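Local structure of two-domain protein containing predicted PHP-like metal-dependent phosphoesterase (Bacteroides vulgatus ATCC 8482, 3E38) at residues N112-K117 / R124-Q129; N186-G191 / D231-A236; L242-E247 / N328-P333. The protein binds three zinc ions and is probably a metal-dependent phosphoesterase of the PHP family, carrying an additional Ig-like domain. All coordinates share one frame; numbering follows the deposited sequence.

Interaction 1. Residues N112-K117 / R124-Q129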
ATOM      1  N   ASN B 112       0.307 -25.677 -34.007  1.00 28.27           N
ATOM      2  CA  ASN B 112      -0.506 -26.862 -34.343  1.00 27.78           C
ATOM      3  C   ASN B 112       0.249 -28.176 -34.506  1.00 29.25           C
ATOM      4  O   ASN B 112      -0.199 -29.219 -34.037  1.00 31.53           O
ATOM      5  CB  ASN B 112      -1.305 -26.594 -35.600  1.00 26.53           C
ATOM      6  CG  ASN B 112      -2.499 -25.736 -35.327  1.00 27.80           C
ATOM      7  OD1 ASN B 112      -3.008 -25.739 -34.211  1.00 21.26           O
ATOM      8  ND2 ASN B 112      -2.968 -25.017 -36.336  1.00 24.59           N
ATOM      9  N   PRO B 113       1.372 -28.135 -35.208  1.00 28.70           N
ATOM     10  CA  PRO B 113       2.097 -29.373 -35.431  1.00 30.84           C
ATOM     11  C   PRO B 113       2.650 -29.995 -34.164  1.00 27.94           C
ATOM     12  O   PRO B 113       3.084 -31.146 -34.198  1.00 27.53           O
ATOM     13  CB  PRO B 113       3.265 -28.932 -36.347  1.00 31.86           C
ATOM     14  CG  PRO B 113       2.778 -27.745 -37.027  1.00 30.71           C
ATOM     15  CD  PRO B 113       1.809 -27.067 -36.121  1.00 26.69           C
ATOM     16  N   LEU B 114       2.653 -29.228 -33.066  1.00 30.16           N
ATOM     17  CA  LEU B 114       3.196 -29.752 -31.780  1.00 32.43           C
ATOM     18  C   LEU B 114       2.242 -30.785 -31.118  1.00 32.19           C
ATOM     19  O   LEU B 114       2.598 -31.539 -30.210  1.00 35.93           O
ATOM     20  CB  LEU B 114       3.583 -28.641 -30.798  1.00 31.80           C
ATOM     21  CG  LEU B 114       4.918 -27.964 -31.080  1.00 30.44           C
ATOM     22  CD1 LEU B 114       5.006 -27.446 -32.543  1.00 23.85           C
ATOM     23  CD2 LEU B 114       5.165 -26.844 -30.028  1.00 23.20           C
ATOM     24  N   GLU B 115       1.036 -30.846 -31.640  1.00 33.40           N
ATOM     25  CA  GLU B 115       0.064 -31.812 -31.149  1.00 31.97           C
ATOM     26  C   GLU B 115       0.360 -33.139 -31.823  1.00 30.73           C
ATOM     27  O   GLU B 115       0.052 -33.326 -32.984  1.00 31.47           O
ATOM     28  CB  GLU B 115      -1.349 -31.348 -31.441  1.00 31.03           C
ATOM     29  CG  GLU B 115      -2.386 -32.222 -30.829  1.00 36.12           C
ATOM     30  CD  GLU B 115      -3.804 -31.713 -31.063  1.00 46.99           C
ATOM     31  OE1 GLU B 115      -3.995 -30.591 -31.579  1.00 48.91           O
ATOM     32  OE2 GLU B 115      -4.737 -32.444 -30.703  1.00 59.40           O
ATOM     33  N   GLN B 116       1.033 -34.024 -31.101  1.00 31.27           N
ATOM     34  CA  GLN B 116       1.390 -35.360 -31.633  1.00 31.19           C
ATOM     35  C   GLN B 116       1.162 -36.396 -30.581  1.00 29.97           C
ATOM     36  O   GLN B 116       1.173 -36.102 -29.411  1.00 32.25           O
ATOM     37  CB  GLN B 116       2.839 -35.437 -32.087  1.00 30.28           C
ATOM     38  CG  GLN B 116       3.239 -34.422 -33.117  1.00 32.42           C
ATOM     39  CD  GLN B 116       2.541 -34.615 -34.441  1.00 35.50           C
ATOM     40  OE1 GLN B 116       2.219 -35.730 -34.806  1.00 35.60           O
ATOM     41  NE2 GLN B 116       2.334 -33.526 -35.183  1.00 30.86           N
ATOM     42  N   LYS B 117       0.973 -37.626 -30.999  1.00 31.55           N
ATOM     43  CA  LYS B 117       0.714 -38.682 -30.039  1.00 33.74           C
ATOM     44  C   LYS B 117       1.917 -38.874 -29.139  1.00 32.06           C
ATOM     45  O   LYS B 117       1.811 -38.784 -27.945  1.00 32.61           O
ATOM     46  CB  LYS B 117       0.372 -39.991 -30.743  1.00 34.78           C
ATOM     47  CG  LYS B 117      -0.198 -41.025 -29.772  1.00 41.42           C
ATOM     48  CD  LYS B 117      -0.834 -42.218 -30.454  1.00 45.61           C
ATOM     49  CE  LYS B 117      -1.455 -43.139 -29.409  1.00 52.12           C
ATOM     50  NZ  LYS B 117      -2.265 -44.251 -30.001  1.00 54.37           N
ATOM     51  N   ARG B 124      10.055 -33.013 -32.058  1.00 31.42           N
ATOM     52  CA  ARG B 124      10.652 -33.030 -33.431  1.00 29.38           C
ATOM     53  C   ARG B 124      10.058 -31.944 -34.315  1.00 27.48           C
ATOM     54  O   ARG B 124      10.751 -31.380 -35.123  1.00 33.85           O
ATOM     55  CB  ARG B 124      10.561 -34.400 -34.118  1.00 28.50           C
ATOM     56  N   GLU B 125       8.790 -31.617 -34.122  1.00 27.79           N
ATOM     57  CA  GLU B 125       8.132 -30.540 -34.873  1.00 27.34           C
ATOM     58  C   GLU B 125       8.623 -29.156 -34.436  1.00 31.26           C
ATOM     59  O   GLU B 125       8.825 -28.255 -35.258  1.00 32.90           O
ATOM     60  CB  GLU B 125       6.616 -30.593 -34.660  1.00 29.79           C
ATOM     61  CG  GLU B 125       5.974 -31.864 -35.212  1.00 36.98           C
ATOM     62  CD  GLU B 125       6.043 -31.916 -36.731  1.00 41.71           C
ATOM     63  OE1 GLU B 125       6.175 -30.825 -37.340  1.00 41.75           O
ATOM     64  OE2 GLU B 125       5.944 -33.031 -37.298  1.00 36.74           O
ATOM     65  N   ALA B 126       8.761 -28.984 -33.117  1.00 30.70           N
ATOM     66  CA  ALA B 126       9.216 -27.733 -32.564  1.00 29.49           C
ATOM     67  C   ALA B 126      10.643 -27.522 -33.046  1.00 31.04           C
ATOM     68  O   ALA B 126      11.015 -26.438 -33.502  1.00 32.40           O
ATOM     69  CB  ALA B 126       9.122 -27.725 -31.023  1.00 33.16           C
ATOM     70  N   LYS B 127      11.427 -28.584 -33.006  1.00 29.49           N
ATOM     71  CA  LYS B 127      12.818 -28.528 -33.439  1.00 29.41           C
ATOM     72  C   LYS B 127      12.924 -28.132 -34.896  1.00 31.36           C
ATOM     73  O   LYS B 127      13.767 -27.344 -35.333  1.00 31.31           O
ATOM     74  CB  LYS B 127      13.440 -29.923 -33.324  1.00 33.24           C
ATOM     75  CG  LYS B 127      14.897 -29.979 -33.758  1.00 31.21           C
ATOM     76  CD  LYS B 127      15.628 -28.877 -33.113  1.00 40.06           C
ATOM     77  CE  LYS B 127      17.091 -29.042 -33.128  1.00 46.25           C
ATOM     78  NZ  LYS B 127      17.623 -27.934 -32.258  1.00 50.91           N
ATOM     79  N   LYS B 128      12.029 -28.738 -35.643  1.00 30.39           N
ATOM     80  CA  LYS B 128      11.959 -28.551 -37.082  1.00 31.72           C
ATOM     81  C   LYS B 128      11.725 -27.098 -37.378  1.00 30.63           C
ATOM     82  O   LYS B 128      12.163 -26.579 -38.388  1.00 32.77           O
ATOM     83  CB  LYS B 128      10.831 -29.413 -37.654  1.00 34.48           C
ATOM     84  CG  LYS B 128      10.662 -29.377 -39.127  1.00 40.45           C
ATOM     85  CD  LYS B 128       9.557 -30.356 -39.569  1.00 45.66           C
ATOM     86  CE  LYS B 128       9.154 -30.115 -41.047  1.00 46.97           C
ATOM     87  NZ  LYS B 128       7.922 -30.835 -41.455  1.00 49.97           N
ATOM     88  N   GLN B 129      11.041 -26.427 -36.472  1.00 27.21           N
ATOM     89  CA  GLN B 129      10.753 -25.005 -36.654  1.00 25.60           C
ATOM     90  C   GLN B 129      11.907 -24.193 -36.097  1.00 25.23           C
ATOM     91  O   GLN B 129      11.889 -22.982 -36.102  1.00 26.38           O
ATOM     92  CB  GLN B 129       9.450 -24.603 -35.963  1.00 25.18           C
ATOM     93  CG  GLN B 129       8.255 -25.330 -36.503  1.00 26.27           C
ATOM     94  CD  GLN B 129       6.971 -24.856 -35.916  1.00 33.83           C
ATOM     95  OE1 GLN B 129       6.862 -23.705 -35.489  1.00 23.39           O
ATOM     96  NE2 GLN B 129       5.966 -25.740 -35.894  1.00 30.63           N
TER

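Interaction 2. Residues N186-G191 / D231-A236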
ATOM      1  N   ASN B 186      25.839 -25.768 -19.939  1.00 37.77           N
ATOM      2  CA  ASN B 186      25.919 -24.530 -20.729  1.00 37.04           C
ATOM      3  C   ASN B 186      24.589 -24.053 -21.307  1.00 36.53           C
ATOM      4  O   ASN B 186      24.485 -23.733 -22.494  1.00 34.13           O
ATOM      5  CB  ASN B 186      26.911 -24.717 -21.883  1.00 38.16           C
ATOM      6  CG  ASN B 186      27.355 -23.393 -22.478  1.00 39.20           C
ATOM      7  OD1 ASN B 186      27.265 -22.351 -21.830  1.00 49.60           O
ATOM      8  ND2 ASN B 186      27.836 -23.425 -23.703  1.00 35.37           N
ATOM      9  N   LEU B 187      23.573 -24.001 -20.458  1.00 35.07           N
ATOM     10  CA  LEU B 187      22.247 -23.623 -20.894  1.00 33.78           C
ATOM     11  C   LEU B 187      21.867 -22.249 -20.393  1.00 34.37           C
ATOM     12  O   LEU B 187      22.484 -21.671 -19.485  1.00 37.47           O
ATOM     13  CB  LEU B 187      21.209 -24.640 -20.412  1.00 32.05           C
ATOM     14  CG  LEU B 187      21.473 -26.102 -20.788  1.00 31.11           C
ATOM     15  CD1 LEU B 187      20.789 -27.068 -19.873  1.00 17.99           C
ATOM     16  CD2 LEU B 187      21.040 -26.362 -22.212  1.00 32.51           C
ATOM     17  N   THR B 188      20.801 -21.765 -21.002  1.00 30.88           N
ATOM     18  CA  THR B 188      20.221 -20.445 -20.682  1.00 29.82           C
ATOM     19  C   THR B 188      19.317 -20.532 -19.473  1.00 28.94           C
ATOM     20  O   THR B 188      18.392 -21.312 -19.479  1.00 31.12           O
ATOM     21  CB  THR B 188      19.466 -19.906 -21.869  1.00 28.09           C
ATOM     22  OG1 THR B 188      20.402 -19.810 -22.948  1.00 26.80           O
ATOM     23  CG2 THR B 188      18.831 -18.526 -21.583  1.00 28.72           C
HETATM   24  N   MSE B 189      19.635 -19.754 -18.428  1.00 27.82           N
HETATM   25  CA  MSE B 189      18.803 -19.699 -17.212  1.00 27.22           C
HETATM   26  C   MSE B 189      17.630 -18.796 -17.493  1.00 29.48           C
HETATM   27  O   MSE B 189      17.797 -17.675 -17.956  1.00 27.36           O
HETATM   28  CB  MSE B 189      19.577 -19.180 -16.010  1.00 24.45           C
HETATM   29  CG  MSE B 189      20.798 -20.020 -15.692  1.00 32.00           C
HETATM   30 SE   MSE B 189      21.601 -19.360 -14.114  0.75 34.59          SE
HETATM   31  CE  MSE B 189      23.394 -20.221 -14.377  1.00 19.38           C
ATOM     32  N   ILE B 190      16.461 -19.361 -17.241  1.00 30.91           N
ATOM     33  CA  ILE B 190      15.170 -18.733 -17.494  1.00 28.74           C
ATOM     34  C   ILE B 190      14.322 -18.502 -16.255  1.00 26.82           C
ATOM     35  O   ILE B 190      14.294 -19.286 -15.332  1.00 23.13           O
ATOM     36  CB  ILE B 190      14.299 -19.573 -18.469  1.00 28.47           C
ATOM     37  CG1 ILE B 190      14.938 -19.706 -19.838  1.00 29.53           C
ATOM     38  CG2 ILE B 190      12.909 -18.881 -18.688  1.00 24.66           C
ATOM     39  CD1 ILE B 190      14.949 -18.414 -20.646  1.00 29.18           C
ATOM     40  N   GLY B 191      13.562 -17.425 -16.289  1.00 26.98           N
ATOM     41  CA  GLY B 191      12.625 -17.179 -15.214  1.00 26.44           C
ATOM     42  C   GLY B 191      11.312 -16.633 -15.730  1.00 29.67           C
ATOM     43  O   GLY B 191      11.276 -15.646 -16.464  1.00 30.35           O
ATOM     44  N   ASP B 231      20.170 -17.409 -27.232  1.00 34.98           N
ATOM     45  CA  ASP B 231      20.995 -18.444 -27.850  1.00 32.92           C
ATOM     46  C   ASP B 231      22.341 -18.464 -27.211  1.00 32.41           C
ATOM     47  O   ASP B 231      23.057 -19.496 -27.192  1.00 33.15           O
ATOM     48  CB  ASP B 231      21.187 -18.224 -29.354  1.00 32.10           C
ATOM     49  CG  ASP B 231      19.957 -18.568 -30.154  1.00 35.89           C
ATOM     50  OD1 ASP B 231      19.082 -19.281 -29.628  1.00 39.53           O
ATOM     51  OD2 ASP B 231      19.883 -18.157 -31.328  1.00 42.38           O
ATOM     52  N   ASN B 232      22.673 -17.307 -26.684  1.00 30.97           N
ATOM     53  CA  ASN B 232      24.000 -17.050 -26.132  1.00 32.14           C
ATOM     54  C   ASN B 232      24.013 -16.937 -24.626  1.00 30.68           C
ATOM     55  O   ASN B 232      24.972 -16.466 -24.045  1.00 32.87           O
ATOM     56  CB  ASN B 232      24.570 -15.800 -26.801  1.00 31.48           C
ATOM     57  CG  ASN B 232      24.981 -16.057 -28.237  1.00 37.30           C
ATOM     58  OD1 ASN B 232      25.896 -16.866 -28.497  1.00 34.55           O
ATOM     59  ND2 ASN B 232      24.345 -15.362 -29.179  1.00 26.10           N
ATOM     60  N   ARG B 233      22.904 -17.365 -24.036  1.00 30.87           N
ATOM     61  CA  ARG B 233      22.659 -17.402 -22.581  1.00 31.56           C
ATOM     62  C   ARG B 233      22.823 -16.080 -21.827  1.00 32.16           C
ATOM     63  O   ARG B 233      23.181 -16.051 -20.640  1.00 37.36           O
ATOM     64  CB  ARG B 233      23.588 -18.429 -21.956  1.00 31.18           C
ATOM     65  CG  ARG B 233      23.664 -19.734 -22.743  1.00 36.37           C
ATOM     66  CD  ARG B 233      24.970 -20.443 -22.411  1.00 41.19           C
ATOM     67  NE  ARG B 233      26.116 -19.590 -22.745  1.00 47.15           N
ATOM     68  CZ  ARG B 233      26.722 -19.541 -23.937  1.00 43.89           C
ATOM     69  NH1 ARG B 233      26.314 -20.302 -24.950  1.00 41.93           N
ATOM     70  NH2 ARG B 233      27.751 -18.720 -24.121  1.00 34.55           N
ATOM     71  N   ARG B 234      22.539 -15.009 -22.539  1.00 32.25           N
ATOM     72  CA  ARG B 234      22.682 -13.636 -22.042  1.00 30.53           C
ATOM     73  C   ARG B 234      21.390 -13.192 -21.384  1.00 30.28           C
ATOM     74  O   ARG B 234      20.644 -12.313 -21.836  1.00 31.20           O
ATOM     75  CB  ARG B 234      23.132 -12.708 -23.167  1.00 30.48           C
ATOM     76  CG  ARG B 234      24.147 -11.703 -22.687  1.00 35.14           C
ATOM     77  CD  ARG B 234      24.631 -10.776 -23.774  1.00 37.73           C
ATOM     78  NE  ARG B 234      25.231 -11.472 -24.913  1.00 36.75           N
ATOM     79  CZ  ARG B 234      24.679 -11.571 -26.116  1.00 35.27           C
ATOM     80  NH1 ARG B 234      23.491 -11.029 -26.371  1.00 26.61           N
ATOM     81  NH2 ARG B 234      25.328 -12.206 -27.076  1.00 30.23           N
ATOM     82  N   THR B 235      21.177 -13.886 -20.273  1.00 32.53           N
ATOM     83  CA  THR B 235      20.010 -13.752 -19.379  1.00 27.96           C
ATOM     84  C   THR B 235      20.381 -13.828 -17.911  1.00 30.22           C
ATOM     85  O   THR B 235      21.483 -14.249 -17.512  1.00 30.63           O
ATOM     86  CB  THR B 235      19.007 -14.936 -19.576  1.00 26.96           C
ATOM     87  OG1 THR B 235      19.646 -16.180 -19.191  1.00 29.01           O
ATOM     88  CG2 THR B 235      18.529 -15.070 -21.060  1.00 22.54           C
ATOM     89  N   ALA B 236      19.401 -13.432 -17.122  1.00 28.89           N
ATOM     90  CA  ALA B 236      19.393 -13.571 -15.652  1.00 28.87           C
ATOM     91  C   ALA B 236      17.951 -13.639 -15.232  1.00 31.80           C
ATOM     92  O   ALA B 236      17.110 -12.880 -15.741  1.00 30.90           O
ATOM     93  CB  ALA B 236      20.101 -12.410 -14.942  1.00 27.75           C
TER
HETATM   94  O   HOH W   1      23.959 -22.085 -24.862  1.00 47.85           O
HETATM   95  O   HOH W   2      21.902 -17.924 -18.714  1.00 29.47           O

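Interaction 3. Residues L242-E247 / N328-P333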
ATOM      1  N   LEU B 242      15.737 -12.108  -5.535  1.00 28.59           N
ATOM      2  CA  LEU B 242      16.914 -12.746  -6.131  1.00 30.29           C
ATOM      3  C   LEU B 242      17.088 -12.419  -7.636  1.00 33.12           C
ATOM      4  O   LEU B 242      16.118 -12.165  -8.380  1.00 33.30           O
ATOM      5  CB  LEU B 242      16.869 -14.263  -5.930  1.00 25.86           C
ATOM      6  CG  LEU B 242      16.637 -14.846  -4.543  1.00 28.56           C
ATOM      7  CD1 LEU B 242      16.659 -16.364  -4.680  1.00 30.83           C
ATOM      8  CD2 LEU B 242      17.705 -14.337  -3.545  1.00 24.33           C
ATOM      9  N   LEU B 243      18.349 -12.352  -8.042  1.00 31.10           N
ATOM     10  CA  LEU B 243      18.689 -12.208  -9.442  1.00 31.83           C
ATOM     11  C   LEU B 243      19.672 -13.325  -9.654  1.00 33.92           C
ATOM     12  O   LEU B 243      20.674 -13.438  -8.964  1.00 33.44           O
ATOM     13  CB  LEU B 243      19.261 -10.835  -9.793  1.00 34.34           C
ATOM     14  CG  LEU B 243      19.448 -10.583 -11.293  1.00 31.49           C
ATOM     15  CD1 LEU B 243      18.079 -10.376 -11.968  1.00 43.24           C
ATOM     16  CD2 LEU B 243      20.323  -9.382 -11.528  1.00 33.90           C
ATOM     17  N   ILE B 244      19.320 -14.206 -10.574  1.00 35.12           N
ATOM     18  CA  ILE B 244      20.076 -15.417 -10.817  1.00 34.30           C
ATOM     19  C   ILE B 244      20.722 -15.450 -12.191  1.00 36.51           C
ATOM     20  O   ILE B 244      20.070 -15.258 -13.209  1.00 38.26           O
ATOM     21  CB  ILE B 244      19.125 -16.613 -10.668  1.00 35.00           C
ATOM     22  CG1 ILE B 244      18.370 -16.483  -9.331  1.00 35.68           C
ATOM     23  CG2 ILE B 244      19.903 -17.950 -10.809  1.00 22.64           C
ATOM     24  CD1 ILE B 244      16.944 -16.976  -9.330  1.00 25.83           C
ATOM     25  N   GLY B 245      22.020 -15.701 -12.200  1.00 34.39           N
ATOM     26  CA  GLY B 245      22.757 -15.769 -13.456  1.00 36.52           C
ATOM     27  C   GLY B 245      24.250 -16.035 -13.351  1.00 35.20           C
ATOM     28  O   GLY B 245      24.800 -16.198 -12.280  1.00 34.62           O
ATOM     29  N   ARG B 246      24.908 -16.087 -14.496  1.00 37.20           N
ATOM     30  CA  ARG B 246      26.351 -16.295 -14.505  1.00 37.30           C
ATOM     31  C   ARG B 246      27.067 -15.045 -14.016  1.00 37.25           C
ATOM     32  O   ARG B 246      26.721 -13.895 -14.304  1.00 37.37           O
ATOM     33  CB  ARG B 246      26.870 -16.751 -15.868  1.00 39.37           C
ATOM     34  CG  ARG B 246      26.479 -18.171 -16.193  1.00 35.83           C
ATOM     35  CD  ARG B 246      27.172 -18.723 -17.440  1.00 29.77           C
ATOM     36  NE  ARG B 246      26.604 -20.029 -17.788  1.00 23.36           N
ATOM     37  CZ  ARG B 246      25.356 -20.202 -18.222  1.00 37.11           C
ATOM     38  NH1 ARG B 246      24.521 -19.163 -18.323  1.00 32.89           N
ATOM     39  NH2 ARG B 246      24.914 -21.408 -18.487  1.00 34.90           N
ATOM     40  N   GLU B 247      28.063 -15.331 -13.217  1.00 36.66           N
ATOM     41  CA  GLU B 247      28.898 -14.320 -12.601  1.00 36.58           C
ATOM     42  C   GLU B 247      29.446 -13.303 -13.588  1.00 33.44           C
ATOM     43  O   GLU B 247      29.582 -12.131 -13.277  1.00 30.77           O
ATOM     44  CB  GLU B 247      30.087 -14.995 -11.923  1.00 35.61           C
ATOM     45  CG  GLU B 247      31.058 -13.981 -11.441  1.00 43.49           C
ATOM     46  CD  GLU B 247      32.284 -14.585 -10.881  1.00 49.80           C
ATOM     47  OE1 GLU B 247      32.474 -15.805 -11.043  1.00 58.15           O
ATOM     48  OE2 GLU B 247      33.064 -13.831 -10.287  1.00 64.97           O
ATOM     49  N   ASN B 328      22.107 -11.826  -2.708  1.00 28.43           N
ATOM     50  CA  ASN B 328      20.907 -12.086  -3.502  1.00 30.23           C
ATOM     51  C   ASN B 328      21.175 -12.068  -5.012  1.00 30.86           C
ATOM     52  O   ASN B 328      20.267 -12.094  -5.816  1.00 34.77           O
ATOM     53  CB  ASN B 328      19.749 -11.145  -3.126  1.00 28.13           C
ATOM     54  CG  ASN B 328      20.047  -9.699  -3.371  1.00 26.76           C
ATOM     55  OD1 ASN B 328      21.137  -9.256  -3.097  1.00 27.65           O
ATOM     56  ND2 ASN B 328      19.023  -8.915  -3.801  1.00 32.53           N
ATOM     57  N   PHE B 329      22.448 -11.991  -5.365  1.00 31.63           N
ATOM     58  CA  PHE B 329      22.906 -12.119  -6.768  1.00 29.65           C
ATOM     59  C   PHE B 329      23.514 -13.491  -6.871  1.00 32.79           C
ATOM     60  O   PHE B 329      24.727 -13.682  -6.676  1.00 32.65           O
ATOM     61  CB  PHE B 329      23.908 -11.052  -7.151  1.00 30.36           C
ATOM     62  CG  PHE B 329      23.263  -9.771  -7.674  1.00 32.01           C
ATOM     63  CD1 PHE B 329      21.986  -9.417  -7.289  1.00 21.33           C
ATOM     64  CD2 PHE B 329      23.959  -8.929  -8.524  1.00 36.32           C
ATOM     65  CE1 PHE B 329      21.418  -8.261  -7.757  1.00 33.68           C
ATOM     66  CE2 PHE B 329      23.388  -7.767  -9.000  1.00 35.86           C
ATOM     67  CZ  PHE B 329      22.126  -7.431  -8.614  1.00 33.43           C
ATOM     68  N   ILE B 330      22.650 -14.450  -7.194  1.00 33.66           N
ATOM     69  CA  ILE B 330      23.015 -15.875  -7.196  1.00 34.23           C
ATOM     70  C   ILE B 330      23.752 -16.309  -8.447  1.00 35.85           C
ATOM     71  O   ILE B 330      23.193 -16.294  -9.543  1.00 32.68           O
ATOM     72  CB  ILE B 330      21.801 -16.762  -7.002  1.00 33.76           C
ATOM     73  CG1 ILE B 330      20.986 -16.303  -5.774  1.00 31.62           C
ATOM     74  CG2 ILE B 330      22.270 -18.214  -6.884  1.00 33.98           C
ATOM     75  CD1 ILE B 330      21.759 -16.363  -4.410  1.00 22.61           C
ATOM     76  N   VAL B 331      25.007 -16.722  -8.245  1.00 32.80           N
ATOM     77  CA  VAL B 331      25.899 -17.096  -9.339  1.00 31.38           C
ATOM     78  C   VAL B 331      26.048 -18.623  -9.449  1.00 35.78           C
ATOM     79  O   VAL B 331      26.497 -19.186 -10.459  1.00 38.38           O
ATOM     80  CB  VAL B 331      27.280 -16.337  -9.215  1.00 33.08           C
ATOM     81  CG1 VAL B 331      27.048 -14.787  -9.168  1.00 28.63           C
ATOM     82  CG2 VAL B 331      28.158 -16.837  -8.003  1.00 24.76           C
ATOM     83  N   ALA B 332      25.633 -19.265  -8.378  1.00 36.38           N
ATOM     84  CA  ALA B 332      25.599 -20.724  -8.234  1.00 36.60           C
ATOM     85  C   ALA B 332      24.645 -21.062  -7.085  1.00 35.96           C
ATOM     86  O   ALA B 332      24.384 -20.221  -6.228  1.00 37.22           O
ATOM     87  CB  ALA B 332      27.003 -21.318  -7.955  1.00 34.19           C
ATOM     88  N   PRO B 333      24.101 -22.277  -7.069  1.00 34.49           N
ATOM     89  CA  PRO B 333      23.291 -22.596  -5.911  1.00 34.00           C
ATOM     90  C   PRO B 333      23.992 -22.206  -4.617  1.00 35.72           C
ATOM     91  O   PRO B 333      25.178 -22.501  -4.415  1.00 30.43           O
ATOM     92  CB  PRO B 333      23.184 -24.139  -5.971  1.00 33.25           C
ATOM     93  CG  PRO B 333      23.417 -24.502  -7.350  1.00 31.88           C
ATOM     94  CD  PRO B 333      24.389 -23.466  -7.890  1.00 35.62           C
TER
HETATM   95  O   HOH W   3      28.303 -18.052 -12.398  1.00 37.04           O

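Interaction 1. Residues N112-K117 / R124-Q129
The 3-10 turn that holds Pro-113 and Leu-114 lies in the loop leading into helix 119-128, and it folds back onto Glu-125, Ala-126 and Gln-129 near the end of that helix. No hydrogen bond links the two segments, which meet by van der Waals contact. The closest approach puts CG of Glu-125 3.1 Å from the carbonyl O of Pro-113. The Glu-125 chain bends at its second torsion (chi2 -67°), which turns CD back toward Pro-113; OE1 lies 3.6 Å from CB of Pro-113. The same carbonyl receives a bond from its own loop: NE2 of Gln-116 donates to Pro-113 O at 2.7 Å, almost straight at 177°. The acceptor lies in the plane of the Gln-116 amide, and the donor is tilted 29° from the carbonyl plane. The Gln-116 chain is itself bent at its second torsion, its NE2 also lies 4.0 Å from CG of Glu-125, and the two side chains cross at about a right angle. Gln-129 extends beyond CG and sets its NE2 3.9 Å from CG of Pro-113 and as far from CD1 of Leu-114. Its amide is held from outside the two segments, OE1 by the backbone N of Ser-109 and NE2 by the carbonyl O of Asp-110. Leu-114 turns inward, its CD2 meeting CB of Ala-126 at 4.2 Å, and both residues rest on Ala-105 of strand 102-106. The side chain of Leu-114 is about 8 Å from that of Glu-93, a zinc ligand. A loop running from a strand into an outer helix and closing against it in this manner is consistent with the distorted beta/alpha barrel of PHP domains.

Interaction 2. Residues N186-G191 / D231-A236
One face of the Arg-233 guanidinium is covered by OD1 of Asn-186, while a water sits at its edge, in the plane. The amide and guanidinium planes are 38° apart, and the side chains cross at about a right angle. OD1 stands 3.1 Å from NE of Arg-233, but the angle is too poor for a hydrogen bond. The edge water links the two residues instead: it accepts from NH1 of Arg-233 and donates to the carbonyl O of Asn-186. Nearer the backbone, CG of Arg-233 passes 3.3 Å from OG1 of Thr-188, a hydroxyl bonded to the carbonyl O of Leu-230. The one direct hydrogen bond between the segments runs from OG1 of Thr-235 to the carbonyl O of selenomethionine Met-189, at 2.7 Å. It lies in the carbonyl plane, on a lone pair, with a C=O...donor angle of 141°. With OG1 between the backbone N and the carbonyl carbon (chi1 64°), Thr-235 turns its hydroxyl to the Met-189 carbonyl. A second water donates to this OG1 and to the carbonyl O of Arg-233, and accepts from N of Met-189, so the hydroxyl is gripped as both donor and acceptor. Beside it the methyls CG2 of Thr-188 and CG2 of Thr-235 meet at 3.5 Å. The two segments thus join through a hydroxyl and waters, without direct backbone pairing. Arg-233, with positive phi, is the C-prime residue of the Schellman motif that ends helix 223-231, and from it the chain runs into strand 235-239. Strand 188-192 pairs in parallel with strand 165-170; Met-189 reaches helix 176-185, while Ile-190 and Thr-235 touch Leu-230 of helix 223-231.

Interaction 3. Residues L242-E247 / N328-P333
Leu-243 and Phe-329 lie side by side and point the same way, the leucine reaching over the ring. CG of Leu-243, anti to its backbone N (chi1 -172°), carries the CD2 branch that makes a CH-pi contact 4.2 Å from the ring centroid of Phe-329, 21° off the normal and offset toward the rim. CB of Leu-243 also touches CE1 of Phe-329 at 3.9 Å. An alanine in place of Phe-329 would probably open a gap between Leu-243 and the ring's other neighbours, Leu-250 and Phe-253 of helix 247-257. The other face of the pairing carries Ile-244 and Ile-330, likewise side by side, with CG1 of Ile-244 4.2 Å from CB of Ile-330; both touch Tyr-174. Two parallel beta bridges underlie these pairs, joining strand 242-244 of the phosphoesterase sheet to Phe-329 and Ile-330, at the start of an outermost strand (330-332) of the Ig-like domain's five-stranded sheet. Leu-243 N donates to Asn-328 O at 2.9 Å, Ile-330 N to Leu-243 O at 2.8 Å, and Gly-245 N to Ile-330 O at 3.0 Å. Beyond the bridges, at the start of helix 247-257, Val-331 CG1 packs 3.9 Å from CA of Glu-247, and a water bridges Glu-247 N and Val-331 O.

Overall arrangement
Interactions 2 and 3 are buried, whereas interaction 1 is only partly so and lies toward the periphery, its centre 26 Å from that of the chain. Interaction 1 is local, a loop against the helix that follows it, and has no hydrogen bond across. Interaction 2 joins distant parts of the phosphoesterase domain through water and a hydroxyl; interaction 3 uses direct backbone pairing between the two domains. These last two touch: Arg-246 NH2 probably bonds to the carbonyl O of Leu-187, and strands 235-239 and 242-244 are neighbours in one sheet. Interaction 1 stands apart, its nearest atoms about 9 Å from interaction 2, and is the one with a zinc ligand, Glu-93, in its neighbourhood, though it does not touch it.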